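Local structure of chitinase (Paenibacillus sp. FPU-7, 5GZT) at residues S978-Q983 against G1085-Y1090; F1021-W1026 against G1048-N1053; G1025-P1030 against G1041-N1046; K1062-Y1067 against P1075-P1080. The protein probably hydrolyses internal beta-1,4 linkages between N-acetylglucosamine units of chitin and chitodextrins, cutting at random points along the polymer. One frame throughout, in Å; residues are numbered along the deposited sequence.

Contact 1 (S978-Q983 against G1085-Y1090); sequences SKTAHQ and GTFITY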
# COMPACT_ATOMS: atom_id res chain seq x y z
N SER B 978 -17.54 -2.30 26.55
CA SER B 978 -17.06 -1.09 27.23
C SER B 978 -16.93 0.11 26.32
O SER B 978 -16.76 1.20 26.80
CB SER B 978 -15.70 -1.37 27.88
OG SER B 978 -14.76 -1.80 26.89
N LYS B 979 -17.01 -0.10 25.00
CA LYS B 979 -16.84 0.94 24.03
C LYS B 979 -18.21 1.34 23.49
O LYS B 979 -19.09 0.51 23.35
CB LYS B 979 -15.93 0.41 22.94
CG LYS B 979 -15.38 1.53 22.09
CD LYS B 979 -14.18 1.10 21.25
CE LYS B 979 -12.95 0.84 22.13
NZ LYS B 979 -11.65 0.86 21.41
N THR B 980 -18.42 2.61 23.23
CA THR B 980 -19.73 3.06 22.82
C THR B 980 -19.90 2.87 21.28
O THR B 980 -18.90 2.80 20.52
CB THR B 980 -19.97 4.53 23.17
OG1 THR B 980 -19.13 5.35 22.33
CG2 THR B 980 -19.71 4.77 24.67
N ALA B 981 -21.16 2.89 20.85
CA ALA B 981 -21.53 2.67 19.42
C ALA B 981 -23.05 2.66 19.26
O ALA B 981 -23.80 2.81 20.27
CB ALA B 981 -20.88 1.39 18.87
N HIS B 982 -23.52 2.58 18.00
CA HIS B 982 -24.95 2.70 17.74
C HIS B 982 -25.57 1.29 17.87
O HIS B 982 -25.05 0.30 17.25
CB HIS B 982 -25.17 3.19 16.35
CG HIS B 982 -24.61 4.55 16.09
ND1 HIS B 982 -25.07 5.68 16.74
CD2 HIS B 982 -23.69 4.97 15.18
CE1 HIS B 982 -24.41 6.73 16.28
NE2 HIS B 982 -23.60 6.34 15.31
N GLN B 983 -26.56 1.21 18.74
CA GLN B 983 -27.28 -0.08 19.01
C GLN B 983 -28.31 -0.46 17.94
O GLN B 983 -28.65 -1.63 17.84
CB GLN B 983 -27.95 -0.09 20.38
CG GLN B 983 -29.15 0.84 20.59
CD GLN B 983 -30.50 0.13 20.83
OE1 GLN B 983 -30.68 -1.11 20.54
NE2 GLN B 983 -31.46 0.92 21.30
N GLY B 1085 -19.78 11.05 32.53
CA GLY B 1085 -20.16 11.04 31.09
C GLY B 1085 -21.08 9.87 30.69
O GLY B 1085 -20.66 8.72 30.74
N THR B 1086 -22.32 10.18 30.29
CA THR B 1086 -23.34 9.18 29.84
C THR B 1086 -23.75 9.37 28.34
O THR B 1086 -24.12 10.45 27.90
CB THR B 1086 -24.56 9.19 30.79
OG1 THR B 1086 -24.12 8.70 32.05
CG2 THR B 1086 -25.71 8.27 30.31
N PHE B 1087 -23.60 8.27 27.59
CA PHE B 1087 -23.86 8.20 26.15
C PHE B 1087 -25.03 7.27 25.95
O PHE B 1087 -24.98 6.13 26.42
CB PHE B 1087 -22.64 7.59 25.45
CG PHE B 1087 -22.81 7.40 23.97
CD1 PHE B 1087 -23.33 6.19 23.46
CD2 PHE B 1087 -22.44 8.39 23.09
CE1 PHE B 1087 -23.50 6.01 22.08
CE2 PHE B 1087 -22.59 8.21 21.70
CZ PHE B 1087 -23.14 7.02 21.20
N ILE B 1088 -26.03 7.72 25.19
CA ILE B 1088 -27.27 6.95 24.94
C ILE B 1088 -27.45 6.72 23.42
O ILE B 1088 -27.34 7.64 22.67
CB ILE B 1088 -28.50 7.71 25.48
CG1 ILE B 1088 -28.40 7.95 26.99
CG2 ILE B 1088 -29.81 6.96 25.22
CD1 ILE B 1088 -28.21 6.69 27.85
N THR B 1089 -27.82 5.51 23.02
CA THR B 1089 -28.06 5.15 21.61
C THR B 1089 -29.44 4.56 21.50
O THR B 1089 -29.82 3.66 22.29
CB THR B 1089 -26.99 4.19 21.10
OG1 THR B 1089 -27.40 3.61 19.86
CG2 THR B 1089 -26.61 3.11 22.14
N TYR B 1090 -30.20 5.11 20.58
CA TYR B 1090 -31.63 4.86 20.53
C TYR B 1090 -32.16 5.11 19.12
O TYR B 1090 -31.36 5.60 18.27
CB TYR B 1090 -32.37 5.72 21.58
CG TYR B 1090 -32.34 7.20 21.36
CD1 TYR B 1090 -31.15 7.94 21.51
CD2 TYR B 1090 -33.47 7.89 21.02
CE1 TYR B 1090 -31.12 9.31 21.28
CE2 TYR B 1090 -33.47 9.28 20.83
CZ TYR B 1090 -32.29 9.99 20.95
OH TYR B 1090 -32.32 11.36 20.70
O HOH W 1 -27.40 5.58 18.05
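Gln983 and Thr1089 supply the hydrogen bonds of this buried contact. Thr1089 OG1 lies anti to its own backbone N (chi1 166°), which turns it to the loop; there it accepts from Gln983 N at 2.8 Å in a nearly straight bond (172°). Gln983 adds a weak bond from NE2 to Thr1089 O at 3.3 Å, while its OE1 is taken by the backbone N of Asp971. A water lies 2.7 Å from both Thr1089 OG1 and His982 ND1 and bridges them, and NE2 of the same imidazole is bonded to Asp1069, so both ring nitrogens are engaged.

The packing part centres on Phe1087. Thr980 CB sits over one face of the ring, 4.1 Å from its centroid and offset toward the rim, a CH-pi contact, with its OG1 bonded to Gly1035 and Gln1038. The carbonyl oxygen of Ala981 comes to the ring edge near CE1 and also meets Thr1089 CG2 at 3.4 Å.

The loop that follows barrel strand 964-967 is thereby laid against strand 1086-1089 of a small antiparallel sheet, consistent with the alpha+beta insertion that many family 18 chitinases carry on their TIM barrel.

Contact 2 (F1021-W1026 against G1048-N1053); sequences FYARGW and GTPTYN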
# COMPACT_ATOMS: atom_id res chain seq x y z
N PHE B 1021 -38.08 0.92 20.37
CA PHE B 1021 -38.60 2.08 21.12
C PHE B 1021 -37.94 2.20 22.53
O PHE B 1021 -38.57 2.66 23.49
CB PHE B 1021 -40.09 1.97 21.27
CG PHE B 1021 -40.88 2.24 20.00
CD1 PHE B 1021 -40.29 2.36 18.73
CD2 PHE B 1021 -42.25 2.32 20.09
CE1 PHE B 1021 -41.09 2.55 17.61
CE2 PHE B 1021 -43.04 2.55 18.96
CZ PHE B 1021 -42.44 2.68 17.73
N TYR B 1022 -36.71 1.74 22.65
CA TYR B 1022 -35.97 1.82 23.89
C TYR B 1022 -34.54 2.07 23.53
O TYR B 1022 -34.09 1.75 22.40
CB TYR B 1022 -36.06 0.53 24.75
CG TYR B 1022 -35.54 -0.73 24.06
CD1 TYR B 1022 -36.38 -1.51 23.21
CD2 TYR B 1022 -34.24 -1.15 24.23
CE1 TYR B 1022 -35.91 -2.65 22.55
CE2 TYR B 1022 -33.77 -2.29 23.57
CZ TYR B 1022 -34.60 -3.03 22.73
OH TYR B 1022 -34.07 -4.14 22.13
N ALA B 1023 -33.78 2.51 24.54
CA ALA B 1023 -32.35 2.79 24.39
C ALA B 1023 -31.43 1.83 25.05
O ALA B 1023 -31.81 1.03 25.89
CB ALA B 1023 -32.08 4.18 24.94
N ARG B 1024 -30.18 1.93 24.67
CA ARG B 1024 -29.05 1.33 25.42
C ARG B 1024 -28.02 2.42 25.60
O ARG B 1024 -28.17 3.51 25.05
CB ARG B 1024 -28.47 0.12 24.71
CG ARG B 1024 -29.44 -1.06 24.69
CD ARG B 1024 -28.82 -2.28 24.00
NE ARG B 1024 -29.80 -3.35 23.97
CZ ARG B 1024 -30.15 -4.11 25.03
NH1 ARG B 1024 -29.52 -4.02 26.20
NH2 ARG B 1024 -31.11 -5.00 24.90
N GLY B 1025 -27.02 2.19 26.43
CA GLY B 1025 -26.14 3.31 26.81
C GLY B 1025 -24.96 2.88 27.68
O GLY B 1025 -24.84 1.70 27.98
N TRP B 1026 -24.04 3.82 27.96
CA TRP B 1026 -22.87 3.55 28.80
C TRP B 1026 -22.63 4.76 29.72
O TRP B 1026 -22.96 5.89 29.36
CB TRP B 1026 -21.59 3.30 27.98
CG TRP B 1026 -21.58 2.11 27.14
CD1 TRP B 1026 -21.01 0.88 27.41
CD2 TRP B 1026 -22.17 2.01 25.86
NE1 TRP B 1026 -21.24 0.02 26.35
CE2 TRP B 1026 -21.96 0.69 25.39
CE3 TRP B 1026 -22.91 2.91 25.08
CZ2 TRP B 1026 -22.46 0.25 24.17
CZ3 TRP B 1026 -23.39 2.47 23.86
CH2 TRP B 1026 -23.15 1.16 23.41
N GLY B 1048 -29.01 0.75 31.58
CA GLY B 1048 -29.80 -0.44 31.17
C GLY B 1048 -30.53 -0.12 29.86
O GLY B 1048 -29.89 0.24 28.86
N THR B 1049 -31.86 -0.19 29.92
CA THR B 1049 -32.69 -0.06 28.75
C THR B 1049 -33.89 0.79 29.05
O THR B 1049 -35.00 0.31 28.91
CB THR B 1049 -33.18 -1.41 28.15
OG1 THR B 1049 -33.89 -2.16 29.14
CG2 THR B 1049 -32.00 -2.28 27.54
N PRO B 1050 -33.68 2.10 29.31
CA PRO B 1050 -34.80 3.05 29.28
C PRO B 1050 -35.63 3.08 27.99
O PRO B 1050 -35.14 3.06 26.87
CB PRO B 1050 -34.13 4.42 29.42
CG PRO B 1050 -32.72 4.21 29.04
CD PRO B 1050 -32.38 2.77 29.31
N THR B 1051 -36.90 3.22 28.17
CA THR B 1051 -37.78 3.27 27.05
C THR B 1051 -37.80 4.68 26.52
O THR B 1051 -37.33 5.62 27.22
CB THR B 1051 -39.18 2.95 27.51
OG1 THR B 1051 -39.58 3.89 28.51
CG2 THR B 1051 -39.23 1.57 28.13
N TYR B 1052 -38.35 4.87 25.33
CA TYR B 1052 -38.52 6.23 24.84
C TYR B 1052 -39.28 7.09 25.90
O TYR B 1052 -38.92 8.25 26.13
CB TYR B 1052 -39.21 6.28 23.51
CG TYR B 1052 -39.22 7.66 22.86
CD1 TYR B 1052 -38.08 8.15 22.23
CD2 TYR B 1052 -40.40 8.45 22.87
CE1 TYR B 1052 -38.08 9.41 21.62
CE2 TYR B 1052 -40.41 9.70 22.25
CZ TYR B 1052 -39.25 10.17 21.63
OH TYR B 1052 -39.24 11.39 21.00
N ASN B 1053 -40.28 6.53 26.56
CA ASN B 1053 -40.98 7.31 27.60
C ASN B 1053 -40.01 7.76 28.73
O ASN B 1053 -40.14 8.83 29.29
CB ASN B 1053 -42.00 6.45 28.32
CG ASN B 1053 -43.07 5.91 27.44
OD1 ASN B 1053 -43.73 6.61 26.64
ND2 ASN B 1053 -43.32 4.62 27.65
O HOH W 2 -27.26 -0.02 28.33
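The backbones of Tyr1022 and Thr1051 meet in a single bridge, the two segments running in roughly opposite directions (142° apart), with Ala1023 N bonded to Pro1050 O at 2.8 Å and Tyr1052 N to Phe1021 O at 2.9 Å. Ala1023 O adds a CA-H...O contact with Thr1049 CA, and a water bonded to Gly1025 N and Gly1048 O bridges the two backbones beyond the direct bonds.

Thr1049 lies side by side with both Tyr1022 and Arg1024, pointing the same way. Its CG2 comes over one face of the guanidinium, 3.3 Å from Arg1024 NH1, and its CB approaches Tyr1022 CD2 at 4.1 Å. The segment from Phe1021 leads out of barrel strand 1015-1020 into the antiparallel sheet beside the TIM barrel, where strand 1024-1026 is an outermost strand; the segment from Gly1048 leads into helix 1052-1058, whose N-cap is Thr1051, with OG1 bonded to Asp1054 N. Arg1024 is extended from CG to NE (chi2 -179°, chi3 -178°), and its NE forms a salt bridge with Asp971 OD1, which also bonds Tyr1022 OH. An alanine at Arg1024 would probably cost Asp971 this salt bridge and strip the guanidinium cover from the Thr1049 methyl. On the other side of the Thr1049 backbone, Ala1023 CB packs on Pro1050 CG at 4.1 Å.

Contact 3 (G1025-P1030 against G1041-N1046); sequences GWVNVP and GDQAKN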
# COMPACT_ATOMS: atom_id res chain seq x y z
N GLY B 1025 -27.02 2.19 26.43
CA GLY B 1025 -26.14 3.31 26.81
C GLY B 1025 -24.96 2.88 27.68
O GLY B 1025 -24.84 1.70 27.98
N TRP B 1026 -24.04 3.82 27.96
CA TRP B 1026 -22.87 3.55 28.80
C TRP B 1026 -22.63 4.76 29.72
O TRP B 1026 -22.96 5.89 29.36
CB TRP B 1026 -21.59 3.30 27.98
CG TRP B 1026 -21.58 2.11 27.14
CD1 TRP B 1026 -21.01 0.88 27.41
CD2 TRP B 1026 -22.17 2.01 25.86
NE1 TRP B 1026 -21.24 0.02 26.35
CE2 TRP B 1026 -21.96 0.69 25.39
CE3 TRP B 1026 -22.91 2.91 25.08
CZ2 TRP B 1026 -22.46 0.25 24.17
CZ3 TRP B 1026 -23.39 2.47 23.86
CH2 TRP B 1026 -23.15 1.16 23.41
N VAL B 1027 -22.01 4.50 30.88
CA VAL B 1027 -21.58 5.58 31.83
C VAL B 1027 -20.05 5.65 31.79
O VAL B 1027 -19.39 4.77 31.17
CB VAL B 1027 -22.10 5.34 33.28
CG1 VAL B 1027 -23.60 5.64 33.36
CG2 VAL B 1027 -21.82 3.94 33.80
N ASN B 1028 -19.46 6.68 32.42
CA ASN B 1028 -18.01 6.93 32.38
C ASN B 1028 -17.50 6.93 30.97
O ASN B 1028 -16.62 6.14 30.59
CB ASN B 1028 -17.23 5.90 33.19
CG ASN B 1028 -17.54 5.96 34.69
OD1 ASN B 1028 -17.76 7.03 35.26
ND2 ASN B 1028 -17.57 4.79 35.33
N VAL B 1029 -18.11 7.79 30.16
CA VAL B 1029 -17.73 7.90 28.77
C VAL B 1029 -17.02 9.24 28.58
O VAL B 1029 -17.61 10.32 28.83
CB VAL B 1029 -18.96 7.80 27.83
CG1 VAL B 1029 -18.51 7.98 26.38
CG2 VAL B 1029 -19.67 6.46 28.02
N PRO B 1030 -15.76 9.20 28.12
CA PRO B 1030 -14.94 10.41 27.95
C PRO B 1030 -15.63 11.41 27.08
O PRO B 1030 -16.27 10.98 26.10
CB PRO B 1030 -13.71 9.91 27.23
CG PRO B 1030 -13.61 8.45 27.59
CD PRO B 1030 -14.98 7.96 27.96
N GLY B 1041 -15.53 3.55 30.93
CA GLY B 1041 -15.09 2.96 32.18
C GLY B 1041 -16.00 1.92 32.81
O GLY B 1041 -16.56 1.07 32.15
N ASP B 1042 -16.13 2.00 34.12
CA ASP B 1042 -16.86 1.03 34.89
C ASP B 1042 -18.34 1.27 34.63
O ASP B 1042 -18.82 2.42 34.67
CB ASP B 1042 -16.51 1.18 36.38
CG ASP B 1042 -17.34 0.30 37.27
OD1 ASP B 1042 -16.96 -0.87 37.44
OD2 ASP B 1042 -18.38 0.79 37.78
N GLN B 1043 -19.04 0.17 34.37
CA GLN B 1043 -20.43 0.20 33.94
C GLN B 1043 -21.42 -0.16 35.03
O GLN B 1043 -22.58 -0.36 34.73
CB GLN B 1043 -20.62 -0.78 32.76
CG GLN B 1043 -20.02 -0.29 31.46
CD GLN B 1043 -20.31 1.17 31.27
OE1 GLN B 1043 -21.45 1.62 31.38
NE2 GLN B 1043 -19.28 1.95 31.08
N ALA B 1044 -21.00 -0.21 36.29
CA ALA B 1044 -21.90 -0.61 37.35
C ALA B 1044 -23.12 0.29 37.43
O ALA B 1044 -24.21 -0.16 37.81
CB ALA B 1044 -21.17 -0.66 38.70
N LYS B 1045 -22.97 1.56 37.08
CA LYS B 1045 -24.14 2.46 37.05
C LYS B 1045 -24.78 2.58 35.62
O LYS B 1045 -25.52 3.52 35.32
CB LYS B 1045 -23.77 3.84 37.56
CG LYS B 1045 -22.75 3.85 38.66
CD LYS B 1045 -22.86 5.08 39.53
CE LYS B 1045 -21.52 5.37 40.20
NZ LYS B 1045 -21.69 6.36 41.30
N ASN B 1046 -24.52 1.62 34.74
CA ASN B 1046 -25.10 1.64 33.35
C ASN B 1046 -26.62 1.87 33.35
O ASN B 1046 -27.31 1.23 34.16
CB ASN B 1046 -24.76 0.31 32.66
CG ASN B 1046 -25.10 0.31 31.20
OD1 ASN B 1046 -26.27 0.24 30.84
ND2 ASN B 1046 -24.09 0.42 30.34
O HOH W 2 -27.26 -0.02 28.33
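Gln1043 and Val1027 form the tight part of this contact. The Gln1043 amide pairs with both backbone polar groups of Val1027: OE1 accepts from Val1027 N at 3.0 Å, in the carbonyl plane and on a lone pair, and NE2 donates to Val1027 O at 2.8 Å. The Gln1043 side chain, bent at chi2 (-42°), runs past that of Val1027, the two pointing opposite ways, with Val1027 CG2 3.4 Å from OE1. OE1 has a second donor in Asn1046 ND2, which also reaches Gly1025 O at 2.8 Å. A leucine in place of Gln1043 would probably leave Val1027 N and O without these partners and Asn1046 ND2 with one acceptor fewer.

Toward solvent the grip weakens. Gly1041 N still bonds Asn1028 O at 2.8 Å, and a CB on Gly1041 would run into Asn1028 CB. Asn1028 ND2, however, reaches Asp1042 O only in a weak, strongly bent bond (122°), and Lys1045 lies exposed, touching Val1027 chiefly through its backbone O.

The second segment is shaped by an Asx turn at Asp1042 and a type I turn from Gln1043 to Asn1046, a loop whose glutamine amide does for the residue just past edge strand 1024-1026 what the peptide groups of a neighbouring strand would do.

Contact 4 (K1062-Y1067 against P1075-P1080); sequences KGYTRY and PYLYNP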
# COMPACT_ATOMS: atom_id res chain seq x y z
N LYS B 1062 -32.17 17.42 30.09
CA LYS B 1062 -31.78 17.23 31.47
C LYS B 1062 -30.31 17.06 31.44
O LYS B 1062 -29.77 16.15 32.04
CB LYS B 1062 -32.39 15.98 32.07
CG LYS B 1062 -33.42 16.23 33.12
CD LYS B 1062 -34.72 16.75 32.56
CE LYS B 1062 -35.81 16.21 33.47
NZ LYS B 1062 -37.14 16.66 32.99
N GLY B 1063 -29.65 17.95 30.71
CA GLY B 1063 -28.21 17.90 30.61
C GLY B 1063 -27.72 16.96 29.53
O GLY B 1063 -26.51 16.75 29.42
N TYR B 1064 -28.65 16.40 28.74
CA TYR B 1064 -28.31 15.53 27.62
C TYR B 1064 -28.50 16.41 26.43
O TYR B 1064 -29.55 17.07 26.27
CB TYR B 1064 -29.23 14.26 27.56
CG TYR B 1064 -28.83 13.22 28.58
CD1 TYR B 1064 -27.83 12.29 28.30
CD2 TYR B 1064 -29.42 13.20 29.86
CE1 TYR B 1064 -27.41 11.34 29.25
CE2 TYR B 1064 -29.03 12.25 30.80
CZ TYR B 1064 -28.02 11.34 30.52
OH TYR B 1064 -27.60 10.45 31.50
N THR B 1065 -27.51 16.36 25.55
CA THR B 1065 -27.64 16.94 24.21
C THR B 1065 -27.78 15.82 23.15
O THR B 1065 -27.07 14.78 23.21
CB THR B 1065 -26.43 17.84 23.87
OG1 THR B 1065 -26.16 18.70 25.00
CG2 THR B 1065 -26.68 18.66 22.61
N ARG B 1066 -28.68 16.08 22.19
CA ARG B 1066 -28.97 15.18 21.08
C ARG B 1066 -27.98 15.47 19.97
O ARG B 1066 -27.88 16.57 19.54
CB ARG B 1066 -30.39 15.37 20.55
CG ARG B 1066 -30.65 14.47 19.31
CD ARG B 1066 -32.05 14.65 18.74
NE ARG B 1066 -32.37 13.76 17.61
CZ ARG B 1066 -31.98 13.94 16.34
NH1 ARG B 1066 -31.12 14.91 15.97
NH2 ARG B 1066 -32.40 13.09 15.39
N TYR B 1067 -27.23 14.46 19.57
CA TYR B 1067 -26.37 14.51 18.40
C TYR B 1067 -26.90 13.54 17.27
O TYR B 1067 -27.84 12.75 17.50
CB TYR B 1067 -24.94 14.15 18.82
CG TYR B 1067 -24.38 15.16 19.84
CD1 TYR B 1067 -24.01 16.48 19.44
CD2 TYR B 1067 -24.31 14.84 21.20
CE1 TYR B 1067 -23.53 17.40 20.39
CE2 TYR B 1067 -23.80 15.74 22.14
CZ TYR B 1067 -23.41 17.01 21.73
OH TYR B 1067 -22.93 17.84 22.67
N PRO B 1075 -29.41 8.84 15.91
CA PRO B 1075 -29.23 9.76 17.01
C PRO B 1075 -28.54 9.15 18.23
O PRO B 1075 -28.49 7.90 18.43
CB PRO B 1075 -30.65 10.10 17.38
CG PRO B 1075 -31.35 8.75 17.21
CD PRO B 1075 -30.72 8.16 16.00
N TYR B 1076 -27.97 10.06 19.04
CA TYR B 1076 -27.41 9.72 20.31
C TYR B 1076 -27.46 10.91 21.23
O TYR B 1076 -27.59 12.04 20.78
CB TYR B 1076 -25.99 9.17 20.24
CG TYR B 1076 -24.91 10.02 19.56
CD1 TYR B 1076 -24.86 10.14 18.18
CD2 TYR B 1076 -23.92 10.65 20.30
CE1 TYR B 1076 -23.84 10.89 17.56
CE2 TYR B 1076 -22.91 11.38 19.69
CZ TYR B 1076 -22.88 11.50 18.31
OH TYR B 1076 -21.91 12.23 17.70
N LEU B 1077 -27.39 10.63 22.52
CA LEU B 1077 -27.44 11.64 23.57
C LEU B 1077 -26.10 11.57 24.26
O LEU B 1077 -25.59 10.47 24.43
CB LEU B 1077 -28.54 11.34 24.58
CG LEU B 1077 -29.94 11.93 24.44
CD1 LEU B 1077 -30.35 12.37 23.07
CD2 LEU B 1077 -31.00 11.04 25.08
N TYR B 1078 -25.55 12.74 24.66
CA TYR B 1078 -24.40 12.80 25.58
C TYR B 1078 -24.70 13.81 26.70
O TYR B 1078 -25.40 14.85 26.52
CB TYR B 1078 -23.09 13.11 24.83
CG TYR B 1078 -21.85 12.93 25.71
CD1 TYR B 1078 -21.46 11.67 26.12
CD2 TYR B 1078 -21.08 14.03 26.15
CE1 TYR B 1078 -20.39 11.48 26.96
CE2 TYR B 1078 -19.96 13.83 26.99
CZ TYR B 1078 -19.62 12.56 27.39
OH TYR B 1078 -18.52 12.28 28.19
N ASN B 1079 -24.27 13.44 27.89
CA ASN B 1079 -24.37 14.31 29.08
C ASN B 1079 -23.01 14.15 29.78
O ASN B 1079 -22.74 13.12 30.40
CB ASN B 1079 -25.54 13.94 30.00
CG ASN B 1079 -25.66 14.86 31.23
OD1 ASN B 1079 -24.69 15.49 31.65
ND2 ASN B 1079 -26.86 14.94 31.81
N PRO B 1080 -22.12 15.16 29.65
CA PRO B 1080 -20.79 15.05 30.29
C PRO B 1080 -20.89 14.90 31.84
O PRO B 1080 -20.05 14.22 32.49
CB PRO B 1080 -20.07 16.35 29.87
CG PRO B 1080 -21.09 17.24 29.21
CD PRO B 1080 -22.42 16.52 29.14
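Tyr1067 and Tyr1076 pair across a beta hairpin whose antiparallel strands, 1065-1067 and 1075-1079 here, are inclined at 146°; the two tyrosine side chains cross obliquely. Tyr1067 CB stands over one face of the Tyr1076 ring, 3.5 Å from its centroid, a CH-pi contact, while the two ring planes make 36° and are neither stacked nor edge-to-face. Farther out along the side chain, Tyr1067 CE2 meets Tyr1078 CB, which lies at the ring edge. His1034 stacks on the same Tyr1067 ring, and the ring of Phe1087 in the next strand meets that of Tyr1076.

At the other end Tyr1064 and Asn1079 cross at about a right angle, ring and amide planes 83° apart. Asn1079 CB stands over one face of the Tyr1064 ring, offset toward the rim, 3.4 Å from the centroid, a CH-pi contact, while Asn1079 OD1 turns to the backbone N of Asp1081. Tyr1064 CD1 also touches Leu1077 CB.

The face bearing Arg1066 and Leu1077 is joined by aliphatic contact, Leu1077 CD1 lying 3.9 Å from Arg1066 CB. The arginine is extended from CG to NE; one face of its guanidinium lies over Pro1075 CB, and NH2 forms salt bridges with Asp1092 and Glu1094. Two backbone pairs, Thr1065 with Tyr1078 and Tyr1067 with Tyr1076, carry the hydrogen bonds, among them Tyr1067 N to Tyr1076 O at 2.7 Å.

How the contacts relate
After barrel strand 964-967 the chain passes through 978-983, which opens the longest loop; contact 1 closes it about a hundred residues later at 1085-1090, and the other three contacts are nested inside. Contacts 2 and 3 both start around strand 1024-1026, sharing Gly1025, Trp1026 and a water; contact 3 closes first at 1041-1046, contact 2 next at 1048-1053, where helix 1052-1058 begins. Contact 4 then closes its short hairpin in series. Strand 1086-1089 joins the pieces, lying between strands 1024-1026 and 1074-1079, so that one antiparallel sheet, inserted between barrel strands 1015-1020 and 1110-1114, links all four contacts.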